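Local coordinates for T9SS C-terminal target domain-containing protein (Bacteroides cellulosilyticus, PDB 5JVK) that probably hydrolyses O-glycosidic bonds in carbohydrates, as a family 39 glycoside hydrolase of a gut symbiont, at residues A[157-162]-A[212-217]; A[130-135]-A[335-340]; A[206-211]-A[216-221]. One frame throughout, in Å; residues are numbered along the deposited sequence.

In the fold
All three contacts belong to the closed eight-stranded beta/alpha barrel of the chain. Contact 2 spans its interior, joining strands 132-138 and 335-341, and the chain between these strands contains contacts 1 and 3. Those two lie on the outer layer: contact 1 sets helix 153-164 against the loop after helix 194-211, and contact 3 packs that helix on strand 217-220. Their centres are about 10 Å apart, and that of contact 2 lies about 13 Å from contact 1 and 14 Å from contact 3. Strand 217-220 ties the two layers together: Trp218 faces the helix, whereas Glu219 turns inward to Arg134 and Thr339 of contact 2.

Contact 1 (A[157-162]-A[212-217]); sequences QFVSAS and GNRVTE
Val159 of helix 153-164 and Arg214 of the loop entering strand 217-220 bring their backbones nearest, with the CA atoms 7.2 Å apart. The contact lies on the outside of the beta/alpha barrel, between the helix that precedes its third strand and the loop that leads into its fourth. No hydrogen bond links the two segments; Val159 carries the contact with its two methyls. Val159 CG1 lies over one face of the Arg214 guanidinium, 3.6 Å from NH2. With its other methyl it meets the neighbouring valine, Val159 CG2 standing 3.9 Å from Val215 CG2, the two side chains crossing nearly at right angles. The arginine chain bends at chi3 (74°), which turns its flat end across the helix, where Arg214 NH2 also comes within 4.0 Å of Ser160 N. The charge is met one turn further on, by a salt bridge from NH2 to Glu163, so the guanidinium has carbon under one face while its NH2 is held by an acid. Gly212, with positive phi, is the first residue to leave helical geometry after helix 194-211. From that helix Met211 adds its sulphur to the same valine, SD coming to 3.9 Å from Val159 CG2.

Contact 2 (A[130-135]-A[335-340]); sequences FTRIRT and SVWVTE
Two arginines two positions apart on one strand, Arg132 and Arg134, both reach across the buried interior of a beta/alpha barrel to strand 335-341. The short strand segments run at 56° to each other with axes 8.8 Å apart, so no backbone hydrogen bond joins them and the arginine side chains span the gap. Arg134 is extended, its CG anti to the backbone N, which carries the guanidinium to Thr339 and Glu340. Arg134 NH1 donates to Glu340 OE2 at 2.9 Å in a salt bridge that uses the anti lone pair; the bond is bent, 135° at the hydrogen. The rest of the group is gripped too: NE pairs with Glu219 and NH2 with Asn222, which together fix its rotation. Arg134 NE also lies 3.5 Å from CB of Thr339, a residue whose OG1 is bonded to Glu219 and His288. A leucine in place of Arg134 would probably leave Glu340 OE2 and Glu219 OE1 without their charged mate in the buried interior. Glu340, also bonded to Tyr290 and beside a bound glycerol, stands near the C-terminal end of the seventh barrel strand, a position consistent with that of the nucleophile in clan GH-A enzymes. Toward the N-terminal end of its strand, Arg132 donates from NE to Leu104 O and lays a guanidinium face against the indole edge of Trp337, planes 89° apart, with NH1 4.0 Å from CZ3.

Contact 3 (A[206-211]-A[216-221]); sequences YAVKEM and TEWELW
The indole of Trp218 is the bump here, and the hollow that takes it is formed by Ala207, Val208 and Met211 on the inward side of helix 194-211. Helix and strand 217-220 run nearly antiparallel, their axes 10.8 Å apart at an angle of 168°, with Val208 and Trp218 closest in the backbone. Val208 forms the wall over one ring face: CG2 sits 3.6 Å from the centroid of the five-membered ring and 12° off its normal, a CH-pi contact. This methyl lies anti to the carbonyl carbon of its own residue, which turns it onto the indole; the valine and tryptophan side chains run alongside one another, pointing opposite ways. Ala207 lines the far end of the hollow, with CB 3.9 Å from Trp218 CH2, its small methyl allowing the six-membered ring to come close to the helix backbone, where Ala207 O is 3.8 Å from CZ2. Met211, one turn on from Ala207, closes the edge: its CG lies near the ring plane, 4.1 Å from Trp218 CZ2. The chain then bends at chi2 (-66°) and carries the sulphur away from the indole. Leu204 completes the helix side, while Ile171 of the neighbouring strand and Ile251 also touch the Trp218 side chain. Trp218 NE1 makes a weak hydrogen bond to Val215 O. The strand alternates accordingly, Trp218 facing the helix and Glu219 facing the barrel interior. Such a helix laid on the strand that follows it is the alpha-beta half of a beta-alpha-beta crossover, the repeating element of the beta/alpha barrel.

Contact 1 (A[157-162]-A[212-217])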
ATOM      1  N   GLN A 157      17.721  -5.928   8.924  1.00 41.70           N
ATOM      2  CA  GLN A 157      17.681  -4.694   8.124  1.00 41.86           C
ATOM      3  C   GLN A 157      16.258  -4.141   7.976  1.00 41.26           C
ATOM      4  O   GLN A 157      16.029  -2.949   8.212  1.00 40.54           O
ATOM      5  CB  GLN A 157      18.301  -4.915   6.733  1.00 42.44           C
ATOM      6  CG  GLN A 157      19.816  -5.072   6.738  1.00 43.18           C
ATOM      7  CD  GLN A 157      20.383  -5.343   5.351  1.00 44.20           C
ATOM      8  OE1 GLN A 157      20.163  -6.411   4.777  1.00 44.93           O
ATOM      9  NE2 GLN A 157      21.128  -4.380   4.807  1.00 44.14           N
ATOM     10  N   PHE A 158      15.322  -5.011   7.588  1.00 40.65           N
ATOM     11  CA  PHE A 158      13.898  -4.648   7.451  1.00 39.90           C
ATOM     12  C   PHE A 158      13.294  -4.118   8.754  1.00 39.61           C
ATOM     13  O   PHE A 158      12.666  -3.056   8.763  1.00 39.36           O
ATOM     14  CB  PHE A 158      13.049  -5.840   6.950  1.00 39.66           C
ATOM     15  CG  PHE A 158      12.820  -5.848   5.462  1.00 39.46           C
ATOM     16  CD1 PHE A 158      13.390  -6.826   4.649  1.00 39.16           C
ATOM     17  CD2 PHE A 158      12.020  -4.876   4.868  1.00 39.62           C
ATOM     18  CE1 PHE A 158      13.172  -6.829   3.277  1.00 38.85           C
ATOM     19  CE2 PHE A 158      11.801  -4.874   3.498  1.00 39.07           C
ATOM     20  CZ  PHE A 158      12.377  -5.851   2.701  1.00 38.61           C
ATOM     21  N   VAL A 159      13.503  -4.854   9.844  1.00 39.07           N
ATOM     22  CA  VAL A 159      12.869  -4.545  11.129  1.00 39.16           C
ATOM     23  C   VAL A 159      13.441  -3.275  11.777  1.00 39.10           C
ATOM     24  O   VAL A 159      12.678  -2.458  12.295  1.00 39.73           O
ATOM     25  CB  VAL A 159      12.931  -5.752  12.098  1.00 39.22           C
ATOM     26  CG1 VAL A 159      12.395  -5.389  13.482  1.00 39.37           C
ATOM     27  CG2 VAL A 159      12.133  -6.918  11.530  1.00 39.42           C
ATOM     28  N   SER A 160      14.761  -3.103  11.749  1.00 39.27           N
ATOM     29  CA  SER A 160      15.384  -1.903  12.329  1.00 39.60           C
ATOM     30  C   SER A 160      15.030  -0.641  11.533  1.00 38.70           C
ATOM     31  O   SER A 160      14.745   0.403  12.123  1.00 38.92           O
ATOM     32  CB  SER A 160      16.906  -2.060  12.448  1.00 40.05           C
ATOM     33  OG  SER A 160      17.546  -1.926  11.194  1.00 41.38           O
ATOM     34  N   ALA A 161      15.039  -0.750  10.204  1.00 37.74           N
ATOM     35  CA  ALA A 161      14.618   0.347   9.323  1.00 37.19           C
ATOM     36  C   ALA A 161      13.143   0.721   9.511  1.00 36.61           C
ATOM     37  O   ALA A 161      12.786   1.893   9.394  1.00 37.14           O
ATOM     38  CB  ALA A 161      14.890   0.000   7.866  1.00 37.02           C
ATOM     39  N   SER A 162      12.296  -0.269   9.796  1.00 35.64           N
ATOM     40  CA  SER A 162      10.885  -0.022  10.114  1.00 35.61           C
ATOM     41  C   SER A 162      10.720   0.744  11.430  1.00 35.81           C
ATOM     42  O   SER A 162       9.849   1.607  11.544  1.00 35.89           O
ATOM     43  CB  SER A 162      10.098  -1.339  10.198  1.00 35.35           C
ATOM     44  OG  SER A 162      10.199  -2.096   9.006  1.00 34.70           O
ATOM     45  N   GLY A 212      10.421 -11.160  18.865  1.00 43.07           N
ATOM     46  CA  GLY A 212       9.577 -10.805  19.996  1.00 43.10           C
ATOM     47  C   GLY A 212       8.433  -9.927  19.532  1.00 42.95           C
ATOM     48  O   GLY A 212       7.764 -10.249  18.543  1.00 43.47           O
ATOM     49  N   ASN A 213       8.226  -8.811  20.232  1.00 42.42           N
ATOM     50  CA  ASN A 213       7.189  -7.832  19.878  1.00 41.82           C
ATOM     51  C   ASN A 213       7.698  -6.712  18.956  1.00 40.71           C
ATOM     52  O   ASN A 213       7.015  -5.707  18.756  1.00 41.21           O
ATOM     53  CB  ASN A 213       6.534  -7.274  21.147  1.00 42.08           C
ATOM     54  CG  ASN A 213       5.709  -8.322  21.880  1.00 43.64           C
ATOM     55  OD1 ASN A 213       5.836  -9.525  21.627  1.00 44.26           O
ATOM     56  ND2 ASN A 213       4.851  -7.871  22.789  1.00 44.61           N
ATOM     57  N   ARG A 214       8.884  -6.904  18.378  1.00 39.23           N
ATOM     58  CA  ARG A 214       9.334  -6.103  17.240  1.00 38.17           C
ATOM     59  C   ARG A 214       8.517  -6.443  15.982  1.00 37.12           C
ATOM     60  O   ARG A 214       8.388  -5.611  15.081  1.00 36.46           O
ATOM     61  CB  ARG A 214      10.825  -6.332  16.971  1.00 38.01           C
ATOM     62  CG  ARG A 214      11.745  -5.965  18.132  1.00 37.72           C
ATOM     63  CD  ARG A 214      13.190  -6.329  17.822  1.00 37.44           C
ATOM     64  NE  ARG A 214      13.798  -5.404  16.863  1.00 36.96           N
ATOM     65  CZ  ARG A 214      14.945  -5.609  16.214  1.00 36.63           C
ATOM     66  NH1 ARG A 214      15.660  -6.720  16.397  1.00 36.46           N
ATOM     67  NH2 ARG A 214      15.389  -4.686  15.364  1.00 36.84           N
ATOM     68  N   VAL A 215       7.995  -7.673  15.930  1.00 35.99           N
ATOM     69  CA  VAL A 215       7.087  -8.135  14.878  1.00 34.54           C
ATOM     70  C   VAL A 215       5.884  -8.826  15.530  1.00 33.51           C
ATOM     71  O   VAL A 215       6.004  -9.940  16.039  1.00 33.78           O
ATOM     72  CB  VAL A 215       7.804  -9.117  13.922  1.00 34.57           C
ATOM     73  CG1 VAL A 215       6.860  -9.593  12.821  1.00 34.72           C
ATOM     74  CG2 VAL A 215       9.048  -8.467  13.322  1.00 34.32           C
ATOM     75  N   THR A 216       4.731  -8.156  15.512  1.00 32.68           N
ATOM     76  CA  THR A 216       3.494  -8.670  16.123  1.00 31.76           C
ATOM     77  C   THR A 216       2.509  -9.307  15.127  1.00 30.86           C
ATOM     78  O   THR A 216       1.473  -9.829  15.546  1.00 30.10           O
ATOM     79  CB  THR A 216       2.764  -7.555  16.906  1.00 31.80           C
ATOM     80  OG1 THR A 216       2.641  -6.389  16.084  1.00 31.70           O
ATOM     81  CG2 THR A 216       3.535  -7.194  18.163  1.00 31.89           C
ATOM     82  N   GLU A 217       2.825  -9.265  13.830  1.00 30.26           N
ATOM     83  CA  GLU A 217       1.970  -9.842  12.785  1.00 30.14           C
ATOM     84  C   GLU A 217       2.764 -10.829  11.932  1.00 29.91           C
ATOM     85  O   GLU A 217       3.712 -10.437  11.244  1.00 29.25           O
ATOM     86  CB  GLU A 217       1.384  -8.745  11.887  1.00 30.10           C
ATOM     87  CG  GLU A 217       0.332  -7.866  12.550  1.00 29.97           C
ATOM     88  CD  GLU A 217       0.921  -6.774  13.427  1.00 30.03           C
ATOM     89  OE1 GLU A 217       1.803  -6.028  12.952  1.00 30.24           O
ATOM     90  OE2 GLU A 217       0.500  -6.657  14.596  1.00 29.99           O
TER

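Contact 2 (A[130-135]-A[335-340])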
ATOM      1  N   PHE A 130       2.596   5.506   4.897  1.00 23.48           N
ATOM      2  CA  PHE A 130       2.358   4.147   5.383  1.00 23.36           C
ATOM      3  C   PHE A 130       2.869   3.949   6.812  1.00 23.33           C
ATOM      4  O   PHE A 130       3.896   4.518   7.197  1.00 23.42           O
ATOM      5  CB  PHE A 130       3.021   3.122   4.461  1.00 23.50           C
ATOM      6  CG  PHE A 130       2.488   3.132   3.053  1.00 23.59           C
ATOM      7  CD1 PHE A 130       1.244   2.577   2.760  1.00 23.48           C
ATOM      8  CD2 PHE A 130       3.235   3.683   2.013  1.00 23.45           C
ATOM      9  CE1 PHE A 130       0.750   2.582   1.462  1.00 23.57           C
ATOM     10  CE2 PHE A 130       2.750   3.690   0.713  1.00 23.54           C
ATOM     11  CZ  PHE A 130       1.505   3.137   0.436  1.00 23.67           C
ATOM     12  N   THR A 131       2.132   3.154   7.589  1.00 23.13           N
ATOM     13  CA  THR A 131       2.530   2.743   8.943  1.00 23.10           C
ATOM     14  C   THR A 131       2.804   1.240   9.078  1.00 23.16           C
ATOM     15  O   THR A 131       3.148   0.774  10.167  1.00 23.28           O
ATOM     16  CB  THR A 131       1.438   3.101   9.962  1.00 23.01           C
ATOM     17  OG1 THR A 131       0.220   2.442   9.602  1.00 22.86           O
ATOM     18  CG2 THR A 131       1.222   4.600  10.005  1.00 23.20           C
ATOM     19  N   ARG A 132       2.633   0.485   7.990  1.00 23.22           N
ATOM     20  CA  ARG A 132       2.914  -0.949   7.975  1.00 23.14           C
ATOM     21  C   ARG A 132       3.658  -1.327   6.703  1.00 23.39           C
ATOM     22  O   ARG A 132       3.492  -0.685   5.664  1.00 23.55           O
ATOM     23  CB  ARG A 132       1.617  -1.753   8.052  1.00 23.00           C
ATOM     24  CG  ARG A 132       0.809  -1.540   9.320  1.00 23.10           C
ATOM     25  CD  ARG A 132      -0.480  -2.337   9.265  1.00 23.25           C
ATOM     26  NE  ARG A 132      -1.363  -2.069  10.401  1.00 23.42           N
ATOM     27  CZ  ARG A 132      -1.229  -2.580  11.626  1.00 23.48           C
ATOM     28  NH1 ARG A 132      -0.225  -3.405  11.930  1.00 23.78           N
ATOM     29  NH2 ARG A 132      -2.111  -2.257  12.567  1.00 23.57           N
ATOM     30  N   ILE A 133       4.485  -2.366   6.796  1.00 23.50           N
ATOM     31  CA  ILE A 133       5.109  -2.973   5.619  1.00 23.56           C
ATOM     32  C   ILE A 133       5.001  -4.490   5.688  1.00 23.88           C
ATOM     33  O   ILE A 133       4.965  -5.064   6.773  1.00 23.86           O
ATOM     34  CB  ILE A 133       6.583  -2.539   5.417  1.00 23.39           C
ATOM     35  CG1 ILE A 133       7.475  -2.934   6.612  1.00 23.50           C
ATOM     36  CG2 ILE A 133       6.657  -1.044   5.126  1.00 23.35           C
ATOM     37  CD1 ILE A 133       8.191  -4.265   6.469  1.00 23.37           C
ATOM     38  N   ARG A 134       4.929  -5.120   4.519  1.00 24.62           N
ATOM     39  CA  ARG A 134       4.889  -6.572   4.403  1.00 25.28           C
ATOM     40  C   ARG A 134       6.092  -7.035   3.600  1.00 26.20           C
ATOM     41  O   ARG A 134       6.399  -6.460   2.555  1.00 26.22           O
ATOM     42  CB  ARG A 134       3.599  -7.022   3.719  1.00 25.06           C
ATOM     43  CG  ARG A 134       3.455  -8.531   3.558  1.00 24.96           C
ATOM     44  CD  ARG A 134       2.075  -8.858   3.028  1.00 24.90           C
ATOM     45  NE  ARG A 134       1.834 -10.292   2.843  1.00 24.67           N
ATOM     46  CZ  ARG A 134       1.950 -10.970   1.697  1.00 24.87           C
ATOM     47  NH1 ARG A 134       2.340 -10.388   0.561  1.00 24.75           N
ATOM     48  NH2 ARG A 134       1.675 -12.269   1.686  1.00 25.19           N
ATOM     49  N   THR A 135       6.768  -8.074   4.085  1.00 27.45           N
ATOM     50  CA  THR A 135       7.848  -8.695   3.327  1.00 28.46           C
ATOM     51  C   THR A 135       8.009 -10.175   3.662  1.00 29.57           C
ATOM     52  O   THR A 135       7.486 -10.662   4.666  1.00 28.94           O
ATOM     53  CB  THR A 135       9.178  -7.934   3.500  1.00 28.58           C
ATOM     54  OG1 THR A 135      10.111  -8.375   2.505  1.00 29.05           O
ATOM     55  CG2 THR A 135       9.767  -8.130   4.896  1.00 28.65           C
ATOM     56  N   SER A 335      -9.539 -11.436  12.938  1.00 29.18           N
ATOM     57  CA  SER A 335      -9.205 -10.244  12.159  1.00 28.36           C
ATOM     58  C   SER A 335      -8.991 -10.617  10.687  1.00 27.76           C
ATOM     59  O   SER A 335      -8.510 -11.711  10.379  1.00 27.89           O
ATOM     60  CB  SER A 335      -7.962  -9.553  12.728  1.00 27.91           C
ATOM     61  OG  SER A 335      -6.879 -10.459  12.851  1.00 27.65           O
ATOM     62  N   VAL A 336      -9.367  -9.711   9.789  1.00 26.84           N
ATOM     63  CA  VAL A 336      -9.210  -9.911   8.348  1.00 26.35           C
ATOM     64  C   VAL A 336      -8.158  -8.935   7.841  1.00 25.96           C
ATOM     65  O   VAL A 336      -8.347  -7.727   7.927  1.00 26.18           O
ATOM     66  CB  VAL A 336     -10.542  -9.694   7.595  1.00 26.02           C
ATOM     67  CG1 VAL A 336     -10.370  -9.937   6.098  1.00 25.86           C
ATOM     68  CG2 VAL A 336     -11.620 -10.603   8.165  1.00 26.13           C
ATOM     69  N   TRP A 337      -7.061  -9.465   7.306  1.00 25.63           N
ATOM     70  CA  TRP A 337      -5.935  -8.657   6.843  1.00 25.31           C
ATOM     71  C   TRP A 337      -5.851  -8.679   5.320  1.00 24.62           C
ATOM     72  O   TRP A 337      -5.720  -9.743   4.727  1.00 24.95           O
ATOM     73  CB  TRP A 337      -4.642  -9.193   7.452  1.00 25.47           C
ATOM     74  CG  TRP A 337      -4.608  -9.053   8.939  1.00 25.95           C
ATOM     75  CD1 TRP A 337      -5.237  -9.850   9.853  1.00 26.23           C
ATOM     76  CD2 TRP A 337      -3.924  -8.044   9.690  1.00 26.20           C
ATOM     77  NE1 TRP A 337      -4.982  -9.402  11.128  1.00 26.27           N
ATOM     78  CE2 TRP A 337      -4.177  -8.296  11.057  1.00 26.26           C
ATOM     79  CE3 TRP A 337      -3.116  -6.954   9.341  1.00 26.21           C
ATOM     80  CZ2 TRP A 337      -3.650  -7.498  12.078  1.00 26.36           C
ATOM     81  CZ3 TRP A 337      -2.593  -6.158  10.358  1.00 26.35           C
ATOM     82  CH2 TRP A 337      -2.865  -6.435  11.709  1.00 26.22           C
ATOM     83  N   VAL A 338      -5.924  -7.510   4.687  1.00 23.60           N
ATOM     84  CA  VAL A 338      -5.818  -7.418   3.227  1.00 22.96           C
ATOM     85  C   VAL A 338      -4.332  -7.293   2.881  1.00 22.53           C
ATOM     86  O   VAL A 338      -3.824  -6.202   2.620  1.00 22.32           O
ATOM     87  CB  VAL A 338      -6.664  -6.253   2.668  1.00 22.81           C
ATOM     88  CG1 VAL A 338      -6.640  -6.245   1.143  1.00 22.69           C
ATOM     89  CG2 VAL A 338      -8.094  -6.350   3.192  1.00 22.87           C
ATOM     90  N   THR A 339      -3.643  -8.430   2.895  1.00 22.25           N
ATOM     91  CA  THR A 339      -2.179  -8.459   2.816  1.00 22.26           C
ATOM     92  C   THR A 339      -1.607  -8.198   1.418  1.00 22.25           C
ATOM     93  O   THR A 339      -0.417  -7.925   1.289  1.00 22.29           O
ATOM     94  CB  THR A 339      -1.602  -9.773   3.385  1.00 22.18           C
ATOM     95  OG1 THR A 339      -2.113 -10.895   2.655  1.00 22.15           O
ATOM     96  CG2 THR A 339      -1.958  -9.908   4.862  1.00 22.14           C
ATOM     97  N   GLU A 340      -2.442  -8.285   0.383  1.00 22.36           N
ATOM     98  CA  GLU A 340      -2.110  -7.721  -0.930  1.00 22.35           C
ATOM     99  C   GLU A 340      -3.356  -7.171  -1.616  1.00 21.96           C
ATOM    100  O   GLU A 340      -4.387  -7.839  -1.677  1.00 21.53           O
ATOM    101  CB  GLU A 340      -1.472  -8.755  -1.864  1.00 22.56           C
ATOM    102  CG  GLU A 340      -0.104  -9.277  -1.450  1.00 22.78           C
ATOM    103  CD  GLU A 340       0.520 -10.204  -2.484  1.00 23.16           C
ATOM    104  OE1 GLU A 340       0.059 -10.242  -3.648  1.00 23.16           O
ATOM    105  OE2 GLU A 340       1.478 -10.916  -2.123  1.00 23.93           O
TER

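Contact 3 (A[206-211]-A[216-221])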
ATOM      1  N   TYR A 206      10.980 -20.140  16.312  1.00 41.53           N
ATOM      2  CA  TYR A 206      12.315 -19.551  16.490  1.00 42.13           C
ATOM      3  C   TYR A 206      12.340 -18.086  16.061  1.00 42.46           C
ATOM      4  O   TYR A 206      12.848 -17.230  16.794  1.00 43.08           O
ATOM      5  CB  TYR A 206      13.385 -20.331  15.709  1.00 42.32           C
ATOM      6  CG  TYR A 206      14.672 -19.556  15.518  1.00 42.96           C
ATOM      7  CD1 TYR A 206      14.959 -18.928  14.304  1.00 43.36           C
ATOM      8  CD2 TYR A 206      15.585 -19.418  16.564  1.00 43.28           C
ATOM      9  CE1 TYR A 206      16.131 -18.203  14.130  1.00 43.82           C
ATOM     10  CE2 TYR A 206      16.759 -18.695  16.400  1.00 43.51           C
ATOM     11  CZ  TYR A 206      17.029 -18.092  15.182  1.00 43.90           C
ATOM     12  OH  TYR A 206      18.191 -17.375  15.015  1.00 43.88           O
ATOM     13  N   ALA A 207      11.809 -17.818  14.868  1.00 42.11           N
ATOM     14  CA  ALA A 207      11.759 -16.459  14.314  1.00 41.75           C
ATOM     15  C   ALA A 207      10.939 -15.498  15.176  1.00 41.32           C
ATOM     16  O   ALA A 207      11.323 -14.341  15.353  1.00 40.70           O
ATOM     17  CB  ALA A 207      11.216 -16.482  12.891  1.00 41.51           C
ATOM     18  N   VAL A 208       9.826 -15.994  15.714  1.00 41.46           N
ATOM     19  CA  VAL A 208       8.940 -15.202  16.576  1.00 42.20           C
ATOM     20  C   VAL A 208       9.615 -14.872  17.916  1.00 43.25           C
ATOM     21  O   VAL A 208       9.527 -13.736  18.387  1.00 42.54           O
ATOM     22  CB  VAL A 208       7.586 -15.924  16.790  1.00 41.94           C
ATOM     23  CG1 VAL A 208       6.732 -15.219  17.837  1.00 42.38           C
ATOM     24  CG2 VAL A 208       6.825 -16.023  15.470  1.00 41.98           C
ATOM     25  N   LYS A 209      10.277 -15.867  18.512  1.00 45.31           N
ATOM     26  CA  LYS A 209      11.071 -15.684  19.739  1.00 46.68           C
ATOM     27  C   LYS A 209      12.126 -14.590  19.575  1.00 45.90           C
ATOM     28  O   LYS A 209      12.242 -13.695  20.414  1.00 45.17           O
ATOM     29  CB  LYS A 209      11.788 -16.989  20.124  1.00 48.75           C
ATOM     30  CG  LYS A 209      12.237 -17.065  21.577  1.00 50.46           C
ATOM     31  CD  LYS A 209      13.285 -18.154  21.769  1.00 52.09           C
ATOM     32  CE  LYS A 209      13.813 -18.193  23.195  1.00 52.98           C
ATOM     33  NZ  LYS A 209      12.830 -18.779  24.149  1.00 53.62           N
ATOM     34  N   GLU A 210      12.884 -14.688  18.482  1.00 45.54           N
ATOM     35  CA  GLU A 210      14.014 -13.803  18.199  1.00 45.86           C
ATOM     36  C   GLU A 210      13.580 -12.346  18.085  1.00 45.61           C
ATOM     37  O   GLU A 210      14.168 -11.466  18.714  1.00 45.84           O
ATOM     38  CB  GLU A 210      14.704 -14.249  16.901  1.00 46.61           C
ATOM     39  CG  GLU A 210      15.990 -13.507  16.537  1.00 47.86           C
ATOM     40  CD  GLU A 210      17.140 -13.742  17.502  1.00 48.59           C
ATOM     41  OE1 GLU A 210      17.085 -14.699  18.310  1.00 49.01           O
ATOM     42  OE2 GLU A 210      18.115 -12.961  17.442  1.00 48.87           O
ATOM     43  N   MET A 211      12.549 -12.109  17.280  1.00 45.27           N
ATOM     44  CA  MET A 211      12.009 -10.766  17.072  1.00 44.37           C
ATOM     45  C   MET A 211      11.217 -10.273  18.274  1.00 43.69           C
ATOM     46  O   MET A 211      11.327  -9.105  18.653  1.00 43.48           O
ATOM     47  CB  MET A 211      11.116 -10.737  15.826  1.00 44.53           C
ATOM     48  CG  MET A 211      11.862 -10.997  14.529  1.00 44.26           C
ATOM     49  SD  MET A 211      13.015  -9.662  14.176  1.00 45.28           S
ATOM     50  CE  MET A 211      14.006 -10.390  12.876  1.00 45.92           C
ATOM     51  N   THR A 216       4.731  -8.156  15.512  1.00 32.68           N
ATOM     52  CA  THR A 216       3.494  -8.670  16.123  1.00 31.76           C
ATOM     53  C   THR A 216       2.509  -9.307  15.127  1.00 30.86           C
ATOM     54  O   THR A 216       1.473  -9.829  15.546  1.00 30.10           O
ATOM     55  CB  THR A 216       2.764  -7.555  16.906  1.00 31.80           C
ATOM     56  OG1 THR A 216       2.641  -6.389  16.084  1.00 31.70           O
ATOM     57  CG2 THR A 216       3.535  -7.194  18.163  1.00 31.89           C
ATOM     58  N   GLU A 217       2.825  -9.265  13.830  1.00 30.26           N
ATOM     59  CA  GLU A 217       1.970  -9.842  12.785  1.00 30.14           C
ATOM     60  C   GLU A 217       2.764 -10.829  11.932  1.00 29.91           C
ATOM     61  O   GLU A 217       3.712 -10.437  11.244  1.00 29.25           O
ATOM     62  CB  GLU A 217       1.384  -8.745  11.887  1.00 30.10           C
ATOM     63  CG  GLU A 217       0.332  -7.866  12.550  1.00 29.97           C
ATOM     64  CD  GLU A 217       0.921  -6.774  13.427  1.00 30.03           C
ATOM     65  OE1 GLU A 217       1.803  -6.028  12.952  1.00 30.24           O
ATOM     66  OE2 GLU A 217       0.500  -6.657  14.596  1.00 29.99           O
ATOM     67  N   TRP A 218       2.366 -12.102  11.983  1.00 29.97           N
ATOM     68  CA  TRP A 218       3.020 -13.180  11.244  1.00 29.74           C
ATOM     69  C   TRP A 218       1.996 -13.899  10.377  1.00 29.62           C
ATOM     70  O   TRP A 218       0.973 -14.366  10.883  1.00 28.98           O
ATOM     71  CB  TRP A 218       3.664 -14.171  12.211  1.00 30.19           C
ATOM     72  CG  TRP A 218       4.821 -13.607  12.981  1.00 30.49           C
ATOM     73  CD1 TRP A 218       4.773 -12.993  14.200  1.00 30.60           C
ATOM     74  CD2 TRP A 218       6.199 -13.611  12.587  1.00 30.76           C
ATOM     75  NE1 TRP A 218       6.036 -12.614  14.589  1.00 31.15           N
ATOM     76  CE2 TRP A 218       6.932 -12.982  13.619  1.00 31.03           C
ATOM     77  CE3 TRP A 218       6.888 -14.089  11.462  1.00 30.96           C
ATOM     78  CZ2 TRP A 218       8.324 -12.812  13.560  1.00 30.92           C
ATOM     79  CZ3 TRP A 218       8.276 -13.921  11.403  1.00 30.97           C
ATOM     80  CH2 TRP A 218       8.976 -13.287  12.448  1.00 30.84           C
ATOM     81  N   GLU A 219       2.283 -13.988   9.076  1.00 29.95           N
ATOM     82  CA  GLU A 219       1.373 -14.576   8.093  1.00 30.11           C
ATOM     83  C   GLU A 219       1.937 -15.914   7.634  1.00 30.30           C
ATOM     84  O   GLU A 219       3.056 -15.975   7.134  1.00 29.93           O
ATOM     85  CB  GLU A 219       1.201 -13.623   6.906  1.00 30.25           C
ATOM     86  CG  GLU A 219       0.127 -14.023   5.900  1.00 30.28           C
ATOM     87  CD  GLU A 219      -0.015 -13.030   4.754  1.00 30.07           C
ATOM     88  OE1 GLU A 219       0.919 -12.232   4.518  1.00 29.97           O
ATOM     89  OE2 GLU A 219      -1.063 -13.046   4.076  1.00 29.67           O
ATOM     90  N   LEU A 220       1.164 -16.983   7.809  1.00 31.22           N
ATOM     91  CA  LEU A 220       1.624 -18.330   7.475  1.00 31.55           C
ATOM     92  C   LEU A 220       1.384 -18.618   5.990  1.00 31.12           C
ATOM     93  O   LEU A 220       0.256 -18.872   5.569  1.00 30.40           O
ATOM     94  CB  LEU A 220       0.946 -19.368   8.387  1.00 32.30           C
ATOM     95  CG  LEU A 220       1.454 -20.822   8.420  1.00 33.08           C
ATOM     96  CD1 LEU A 220       1.199 -21.558   7.109  1.00 34.16           C
ATOM     97  CD2 LEU A 220       2.934 -20.891   8.785  1.00 33.05           C
ATOM     98  N   TRP A 221       2.465 -18.552   5.213  1.00 31.77           N
ATOM     99  CA  TRP A 221       2.514 -18.940   3.794  1.00 32.42           C
ATOM    100  C   TRP A 221       1.877 -17.892   2.876  1.00 32.40           C
ATOM    101  O   TRP A 221       0.848 -17.311   3.208  1.00 31.94           O
ATOM    102  CB  TRP A 221       1.886 -20.330   3.556  1.00 33.26           C
ATOM    103  CG  TRP A 221       2.689 -21.194   2.637  1.00 34.15           C
ATOM    104  CD1 TRP A 221       2.598 -21.257   1.279  1.00 34.58           C
ATOM    105  CD2 TRP A 221       3.723 -22.108   3.014  1.00 34.95           C
ATOM    106  NE1 TRP A 221       3.508 -22.162   0.783  1.00 34.93           N
ATOM    107  CE2 TRP A 221       4.210 -22.702   1.827  1.00 35.04           C
ATOM    108  CE3 TRP A 221       4.284 -22.489   4.241  1.00 35.30           C
ATOM    109  CZ2 TRP A 221       5.236 -23.653   1.827  1.00 35.32           C
ATOM    110  CZ3 TRP A 221       5.306 -23.437   4.245  1.00 35.61           C
ATOM    111  CH2 TRP A 221       5.771 -24.007   3.042  1.00 35.84           C
TER